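Local coordinates for tubulin-like protein CetZ (Methanosaeta thermophila, PDB 3ZID) that binds GTP, has GTPase activity and is probably involved in the control of cell shape in archaea, as a member of the tubulin/FtsZ superfamily, at residues I246-A249 with I250-L254; L284-D287 with E288-E292. One frame throughout, in Å; residues are numbered along the deposited sequence.

Contact 1: residues I246-A249 with I250-L254; sequences IRAA and IKNSL
Ile246 and Ile250, one helical turn apart, meet through their side chains on the buried face of the short helix 246-252, CG2 of Ile246 lying 3.8 Å from CD1 of Ile250. Two torsions set this up. Ile246 holds CG2 opposite its own N, beside the carbonyl carbon and so facing the next turn, while in Ile250 the second torsion of 172° extends the chain so that CG1 and CD1 lie beside that methyl, the two side chains crossing at a slant. The pair packs inward on Ile277 of strand 270-279, and helix 286-296 adds Ile289 and Ile293. Branched aliphatic residues suit this face, which packs against the four-stranded sheet of the domain that follows the GTPase domain in the tubulin/FtsZ fold. With an alanine in place of Ile250, the CG2 methyl of Ile246 would probably lose its partner one turn on and a gap would be likely to open toward Ile277 and Ile293.

Through Asn252, backbone N-H groups bond to the carbonyl four places back: Lys251 N reaches Arg247 O at 3.0 Å, and Asn252 N reaches Ala248 O at 2.9 Å. The last of the series, Ser253 N to Ala249 O, is weak at 3.4 Å. There the serine side chain takes part: its chi1 of 75° swings OG back along the helix to donate to Ile250 O at 2.8 Å.

Small residues serve where the sheet comes close, Ala249 resting on Tyr237 and Val316. On the exposed side Lys251 carries its extended chain away from the helix, and Arg247 likewise runs outward.

The chemistry thus divides by face: hydrocarbon toward sheet and neighbouring helix, charged chains outward, and at the C-terminal end a serine hydroxyl that occupies a main-chain carbonyl as the regular bonding weakens.

Contact 2: residues L284-D287 with E288-E292; sequences LNVD and EITKE
Asn285 caps the N-terminus of helix 286-296, its OD1 accepting from Glu288 N at 3.1 Å, within the beta-alpha-beta unit formed by strand 270-279, this helix and strand 302-309. The N-H points almost straight at the oxygen (167°) but arrives from above the amide plane. With chi1 at -177° the amide lies beside its own carbonyl carbon, over the first turn. A short polar side chain suits this place, where it can meet an amide of the opening turn.

Glu288 crosses the cap at about a right angle, amide and carboxylate planes 88° apart. Its extended chain carries OE1 to 3.5 Å from CB of Asn285, and a water that accepts from Asn285 N also lies 2.8 Å from OE1 of Glu288, linking the carboxylate to the residue before the helix.

On the inner side, Ile289 sets CG1 and CD1 against the carbonyl oxygen of Asn285 and reaches back toward CB of Leu284; both residues pack on Ile277, where aliphatic chains belong.

Asp287 and Lys291 pair one turn apart at the exposed surface. The lysine chain runs past the aspartate so that CE lies 3.2 Å from OD1, while NZ makes the salt bridge to OD2 at 2.7 Å, meeting it from above the carboxylate plane. An acidic residue in the first turn would also be expected to interact favourably with the helix dipole.

Thr290 turns its hydroxyl back on the preceding turn: OG1 donates to Val286 O at 2.8 Å, and Thr290 N binds that same oxygen at 2.9 Å from the opposite face of its plane.

In the fold
Contacts 1 and 2 belong to neighbouring helices, 246-252 and 286-296, on the four-stranded mixed sheet, with their centres about 12 Å apart. Contact 1 is partly buried and sets mainly aliphatic and small side chains against the strands; contact 2 is a surface contact, where a cap, a salt bridge and a hydroxyl bond predominate and Ile289 is its buried member. Both reach Ile277 of strand 270-279. They also touch directly: Ile246 CG2 lies 3.7 Å from Ile289 CG1, and Ile250 CD1 is 3.8 Å from Glu292 CB. Toward the outside, Arg247 and Glu292 form a long, weak ion pair between the helices. Both contacts lie away from the nucleotide site.

Contact 1: residues I246-A249 with I250-L254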
loop_
_atom_site.group_PDB
_atom_site.type_symbol
_atom_site.label_atom_id
_atom_site.label_comp_id
_atom_site.label_asym_id
_atom_site.label_seq_id
_atom_site.Cartn_x
_atom_site.Cartn_y
_atom_site.Cartn_z
ATOM N N ILE A 246 11.142 -19.645 16.971
ATOM C CA ILE A 246 10.822 -19.413 15.563
ATOM C C ILE A 246 9.347 -19.704 15.305
ATOM O O ILE A 246 8.694 -19.008 14.543
ATOM C CB ILE A 246 11.683 -20.272 14.626
ATOM C CG1 ILE A 246 13.161 -19.953 14.827
ATOM C CG2 ILE A 246 11.332 -19.998 13.166
ATOM C CD1 ILE A 246 13.552 -18.609 14.299
ATOM N N ARG A 247 8.835 -20.740 15.949
ATOM C CA ARG A 247 7.431 -21.079 15.855
ATOM C C ARG A 247 6.564 -19.895 16.238
ATOM O O ARG A 247 5.628 -19.539 15.523
ATOM C CB ARG A 247 7.131 -22.256 16.776
ATOM C CG ARG A 247 5.657 -22.517 17.008
ATOM C CD ARG A 247 5.489 -23.705 17.941
ATOM N NE ARG A 247 4.135 -24.247 17.938
ATOM C CZ ARG A 247 3.823 -25.454 18.396
ATOM N NH1 ARG A 247 4.774 -26.241 18.881
ATOM N NH2 ARG A 247 2.564 -25.879 18.366
ATOM N N ALA A 248 6.883 -19.280 17.371
ATOM C CA ALA A 248 6.112 -18.146 17.836
ATOM C C ALA A 248 6.341 -16.962 16.917
ATOM O O ALA A 248 5.412 -16.226 16.593
ATOM C CB ALA A 248 6.458 -17.789 19.264
ATOM N N ALA A 249 7.588 -16.781 16.503
ATOM C CA ALA A 249 7.909 -15.710 15.585
ATOM C C ALA A 249 7.120 -15.891 14.281
ATOM O O ALA A 249 6.556 -14.932 13.800
ATOM C CB ALA A 249 9.403 -15.615 15.340
ATOM N N ILE A 250 7.065 -17.104 13.716
ATOM C CA ILE A 250 6.306 -17.355 12.484
ATOM C C ILE A 250 4.827 -17.085 12.658
ATOM O O ILE A 250 4.250 -16.343 11.867
ATOM C CB ILE A 250 6.495 -18.763 11.916
ATOM C CG1 ILE A 250 7.898 -18.888 11.333
ATOM C CG2 ILE A 250 5.457 -19.027 10.815
ATOM C CD1 ILE A 250 8.263 -20.297 10.903
ATOM N N LYS A 251 4.216 -17.601 13.721
ATOM C CA LYS A 251 2.790 -17.343 14.017
ATOM C C LYS A 251 2.423 -15.874 14.213
ATOM O O LYS A 251 1.403 -15.425 13.715
ATOM C CB LYS A 251 2.365 -18.108 15.280
ATOM C CG LYS A 251 0.963 -17.723 15.756
ATOM C CD LYS A 251 0.440 -18.613 16.890
ATOM C CE LYS A 251 -0.984 -18.191 17.281
ATOM N NZ LYS A 251 -1.682 -19.178 18.168
ATOM N N ASN A 252 3.241 -15.148 14.972
ATOM C CA ASN A 252 2.993 -13.735 15.289
ATOM C C ASN A 252 3.029 -12.760 14.089
ATOM O O ASN A 252 2.447 -11.687 14.133
ATOM C CB ASN A 252 3.995 -13.278 16.330
ATOM C CG ASN A 252 3.667 -13.793 17.689
ATOM O OD1 ASN A 252 2.543 -14.209 17.939
ATOM N ND2 ASN A 252 4.671 -13.865 18.555
ATOM N N SER A 253 3.784 -13.120 13.053
ATOM C CA SER A 253 3.842 -12.388 11.777
ATOM C C SER A 253 2.648 -12.713 10.907
ATOM O O SER A 253 2.432 -12.060 9.888
ATOM C CB SER A 253 5.110 -12.714 11.001
ATOM O OG SER A 253 4.979 -14.000 10.421
ATOM N N LEU A 254 1.922 -13.776 11.258
ATOM C CA LEU A 254 0.736 -14.126 10.485
ATOM C C LEU A 254 -0.558 -13.804 11.199
ATOM O O LEU A 254 -1.633 -13.968 10.629
ATOM C CB LEU A 254 0.717 -15.602 10.111
ATOM C CG LEU A 254 1.840 -16.066 9.217
ATOM C CD1 LEU A 254 1.726 -17.568 9.122
ATOM C CD2 LEU A 254 1.640 -15.401 7.881
#

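Contact 2: residues L284-D287 with E288-E292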
loop_
_atom_site.group_PDB
_atom_site.type_symbol
_atom_site.label_atom_id
_atom_site.label_comp_id
_atom_site.label_asym_id
_atom_site.label_seq_id
_atom_site.Cartn_x
_atom_site.Cartn_y
_atom_site.Cartn_z
ATOM N N LEU A 284 18.692 -20.539 14.076
ATOM C CA LEU A 284 18.027 -21.095 12.886
ATOM C C LEU A 284 18.143 -22.602 12.769
ATOM O O LEU A 284 19.174 -23.145 12.370
ATOM C CB LEU A 284 18.542 -20.429 11.607
ATOM C CG LEU A 284 18.453 -18.902 11.539
ATOM C CD1 LEU A 284 19.144 -18.367 10.296
ATOM C CD2 LEU A 284 17.024 -18.380 11.626
ATOM N N ASN A 285 17.073 -23.283 13.136
ATOM C CA ASN A 285 16.988 -24.724 13.035
ATOM C C ASN A 285 16.131 -25.040 11.818
ATOM O O ASN A 285 14.908 -24.874 11.857
ATOM C CB ASN A 285 16.346 -25.262 14.319
ATOM C CG ASN A 285 16.272 -26.779 14.367
ATOM O OD1 ASN A 285 16.124 -27.458 13.345
ATOM N ND2 ASN A 285 16.352 -27.319 15.576
ATOM N N VAL A 286 16.778 -25.443 10.729
ATOM C CA VAL A 286 16.079 -25.687 9.475
ATOM C C VAL A 286 14.954 -26.706 9.588
ATOM O O VAL A 286 13.886 -26.536 9.010
ATOM C CB VAL A 286 17.058 -26.098 8.353
ATOM C CG1 VAL A 286 16.325 -26.190 7.022
ATOM C CG2 VAL A 286 18.170 -25.103 8.271
ATOM N N ASP A 287 15.204 -27.762 10.338
ATOM C CA ASP A 287 14.217 -28.801 10.560
ATOM C C ASP A 287 12.996 -28.267 11.272
ATOM O O ASP A 287 11.862 -28.536 10.869
ATOM C CB ASP A 287 14.832 -29.924 11.395
ATOM C CG ASP A 287 13.891 -31.093 11.576
ATOM O OD1 ASP A 287 13.027 -31.312 10.702
ATOM O OD2 ASP A 287 13.998 -31.785 12.608
ATOM N N GLU A 288 13.226 -27.492 12.324
ATOM C CA GLU A 288 12.126 -26.862 13.059
ATOM C C GLU A 288 11.354 -25.886 12.165
ATOM O O GLU A 288 10.132 -25.860 12.182
ATOM C CB GLU A 288 12.644 -26.136 14.310
ATOM C CG GLU A 288 11.650 -25.179 14.926
ATOM C CD GLU A 288 12.238 -24.349 16.060
ATOM O OE1 GLU A 288 13.481 -24.227 16.121
ATOM O OE2 GLU A 288 11.452 -23.787 16.864
ATOM N N ILE A 289 12.070 -25.076 11.392
ATOM C CA ILE A 289 11.413 -24.085 10.534
ATOM C C ILE A 289 10.541 -24.801 9.507
ATOM O O ILE A 289 9.404 -24.410 9.257
ATOM C CB ILE A 289 12.434 -23.193 9.839
ATOM C CG1 ILE A 289 13.145 -22.322 10.881
ATOM C CG2 ILE A 289 11.753 -22.335 8.760
ATOM C CD1 ILE A 289 14.519 -21.819 10.457
ATOM N N THR A 290 11.093 -25.860 8.927
ATOM C CA THR A 290 10.399 -26.659 7.937
ATOM C C THR A 290 9.103 -27.242 8.490
ATOM O O THR A 290 8.048 -27.152 7.844
ATOM C CB THR A 290 11.322 -27.745 7.381
ATOM O OG1 THR A 290 12.422 -27.095 6.724
ATOM C CG2 THR A 290 10.590 -28.611 6.369
ATOM N N LYS A 291 9.179 -27.782 9.704
ATOM C CA LYS A 291 8.022 -28.348 10.385
ATOM C C LYS A 291 6.952 -27.290 10.620
ATOM O O LYS A 291 5.764 -27.532 10.380
ATOM C CB LYS A 291 8.437 -28.982 11.716
ATOM C CG LYS A 291 9.132 -30.308 11.577
ATOM C CD LYS A 291 9.848 -30.689 12.864
ATOM C CE LYS A 291 10.582 -32.011 12.715
ATOM N NZ LYS A 291 11.574 -32.218 13.805
ATOM N N GLU A 292 7.374 -26.095 11.032
ATOM C CA GLU A 292 6.422 -24.997 11.195
ATOM C C GLU A 292 5.776 -24.574 9.893
ATOM O O GLU A 292 4.578 -24.311 9.858
ATOM C CB GLU A 292 7.073 -23.805 11.884
ATOM C CG GLU A 292 7.506 -24.118 13.307
ATOM C CD GLU A 292 6.340 -24.581 14.176
ATOM O OE1 GLU A 292 5.208 -24.080 13.975
ATOM O OE2 GLU A 292 6.554 -25.447 15.056
HETATM O O HOH W 1 14.777 -22.519 14.245
#